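Local coordinates for protein archaemetzincin (PDB 3ZVS) that probably acts as a zinc-dependent metalloprotease of the M54 peptidase family, carrying one catalytic and one apparently structural zinc ion, with its natural substrate unknown, at residues A[128-134]-A[148-154]. Sequence-based numbering, arbitrary orientation.
Sequences CSNNCVM and VSFCREC. With ZN (zinc ion), chain E.
Val-148 O meets the isopropyl group of Val-133, 3.5 Å from Val-133 CB. One residue on, Ser-149 O accepts from Val-133 N (3.0 Å), while Ser-149 OG donates to a water that in turn donates to Asn-131 O. Phe-150 turns its ring back toward 128-134: Val-133 CG1 sits over one face, offset toward the rim, in a CH-pi contact 3.8 Å from the ring centroid. Met-134 comes to the edge instead, its CG in the ring plane 3.7 Å from Phe-150 CE1 and its bent chain setting SD beside the edge as a Met-aromatic contact. Met-134 is the methionine next to the catalytic zinc site, near His-117 and His-121, consistent with the Met-turn of metzincins. The 128-134 loop also supplies two ligands, Cys-128 and Cys-132, of the second zinc ion, a Cys4 site completed by Cys-151 and Cys-154. Cys-151 N donates to Cys-132 SG (3.3 Å, 174° at the hydrogen), and Cys-132 SG also receives Met-134 N. With SG between its backbone N and carbonyl carbon (chi1 74°), Cys-151 N-caps helix 152-157, accepting from Cys-154 N. Cys-151 SG also accepts from Asn-130 ND2 at 3.4 Å, almost straight; such N-H donors, which also reach Cys-128 SG from Asn-130 N, would probably temper the negative charge on these sulfurs. The same amide nitrogen, Asn-130 ND2, both partners lying in the amide plane, bonds Glu-153 OE1 at 3.0 Å from above the carboxylate plane. Replacing Asn-130 by an alanine would remove both bonds and is likely to leave Glu-153 freer to turn and Cys-151 SG with one donor fewer. Cys-154 SG completes the zinc shell at 2.3 Å from the metal, its side chain resting on Leu-125.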
# COMPACT_ATOMS: atom_id res chain seq x y z
N CYS A 128 -0.42 6.69 13.62
CA CYS A 128 -0.68 6.31 15.00
C CYS A 128 0.64 6.09 15.72
O CYS A 128 1.57 5.46 15.18
CB CYS A 128 -1.46 5.00 14.96
SG CYS A 128 -1.95 4.41 16.64
N SER A 129 0.77 6.55 16.96
CA SER A 129 2.04 6.33 17.66
C SER A 129 2.03 5.08 18.53
O SER A 129 3.01 4.73 19.18
CB SER A 129 2.40 7.54 18.50
OG SER A 129 1.47 7.69 19.52
N ASN A 130 0.93 4.34 18.49
CA ASN A 130 0.80 3.14 19.31
C ASN A 130 1.48 1.93 18.67
O ASN A 130 2.08 2.05 17.60
CB ASN A 130 -0.68 2.81 19.54
CG ASN A 130 -1.44 3.94 20.18
OD1 ASN A 130 -0.86 4.78 20.88
ND2 ASN A 130 -2.73 3.96 19.94
N ASN A 131 1.40 0.77 19.33
CA ASN A 131 1.92 -0.47 18.80
C ASN A 131 0.92 -0.90 17.75
O ASN A 131 -0.05 -1.57 18.06
CB ASN A 131 1.99 -1.47 19.94
CG ASN A 131 2.82 -2.68 19.61
OD1 ASN A 131 3.00 -3.02 18.44
ND2 ASN A 131 3.31 -3.37 20.64
N CYS A 132 1.12 -0.45 16.51
CA CYS A 132 0.04 -0.40 15.53
C CYS A 132 0.62 -0.37 14.12
O CYS A 132 1.61 0.31 13.88
CB CYS A 132 -0.77 0.88 15.75
SG CYS A 132 -2.27 1.01 14.73
N VAL A 133 -0.09 -1.02 13.18
CA VAL A 133 0.28 -0.99 11.76
C VAL A 133 0.21 0.42 11.18
O VAL A 133 0.86 0.68 10.17
CB VAL A 133 -0.65 -1.97 11.00
CG1 VAL A 133 -2.09 -1.46 10.95
CG2 VAL A 133 -0.10 -2.26 9.61
N MET A 134 -0.58 1.31 11.79
CA MET A 134 -0.67 2.70 11.35
C MET A 134 0.49 3.59 11.78
O MET A 134 0.50 4.77 11.40
CB MET A 134 -2.02 3.34 11.74
CG MET A 134 -3.26 2.75 11.00
SD MET A 134 -3.06 2.63 9.19
CE MET A 134 -2.66 4.35 8.75
N VAL A 148 1.28 -6.04 12.21
CA VAL A 148 0.35 -6.02 11.09
C VAL A 148 -1.06 -5.60 11.50
O VAL A 148 -1.88 -5.27 10.65
CB VAL A 148 0.33 -7.41 10.37
CG1 VAL A 148 -0.37 -8.46 11.25
CG2 VAL A 148 -0.35 -7.33 9.01
N SER A 149 -1.34 -5.62 12.80
CA SER A 149 -2.68 -5.39 13.29
C SER A 149 -2.88 -3.94 13.71
O SER A 149 -1.95 -3.21 14.11
CB SER A 149 -2.96 -6.27 14.50
OG SER A 149 -1.90 -6.12 15.41
N PHE A 150 -4.12 -3.51 13.60
CA PHE A 150 -4.52 -2.21 14.14
C PHE A 150 -4.59 -2.30 15.65
O PHE A 150 -5.08 -3.29 16.20
CB PHE A 150 -5.89 -1.79 13.62
CG PHE A 150 -5.91 -1.55 12.14
CD1 PHE A 150 -5.41 -0.38 11.61
CD2 PHE A 150 -6.42 -2.51 11.28
CE1 PHE A 150 -5.41 -0.15 10.24
CE2 PHE A 150 -6.44 -2.27 9.91
CZ PHE A 150 -5.92 -1.11 9.40
N CYS A 151 -4.12 -1.25 16.31
CA CYS A 151 -4.31 -1.11 17.75
C CYS A 151 -5.79 -0.97 18.06
O CYS A 151 -6.62 -0.74 17.18
CB CYS A 151 -3.52 0.07 18.33
SG CYS A 151 -4.21 1.70 17.94
N ARG A 152 -6.12 -1.10 19.34
CA ARG A 152 -7.52 -1.03 19.74
C ARG A 152 -8.15 0.32 19.41
O ARG A 152 -9.32 0.41 19.07
CB ARG A 152 -7.69 -1.33 21.25
CG ARG A 152 -7.24 -2.71 21.64
CD ARG A 152 -7.50 -3.02 23.13
NE ARG A 152 -6.57 -2.33 24.02
CZ ARG A 152 -6.87 -1.32 24.83
NH1 ARG A 152 -8.08 -0.81 24.87
NH2 ARG A 152 -5.91 -0.78 25.60
N GLU A 153 -7.38 1.39 19.48
CA GLU A 153 -7.89 2.69 19.12
C GLU A 153 -8.25 2.77 17.64
O GLU A 153 -9.32 3.23 17.27
CB GLU A 153 -6.92 3.81 19.48
CG GLU A 153 -6.82 3.97 20.99
CD GLU A 153 -6.09 5.22 21.36
OE1 GLU A 153 -5.10 5.57 20.68
OE2 GLU A 153 -6.50 5.88 22.36
N CYS A 154 -7.33 2.35 16.77
CA CYS A 154 -7.59 2.43 15.34
C CYS A 154 -8.67 1.48 14.92
O CYS A 154 -9.51 1.83 14.07
CB CYS A 154 -6.31 2.15 14.59
SG CYS A 154 -5.09 3.48 14.67
ZN ZN E . -3.38 2.66 16.00
O HOH W 1 -1.61 -3.72 17.16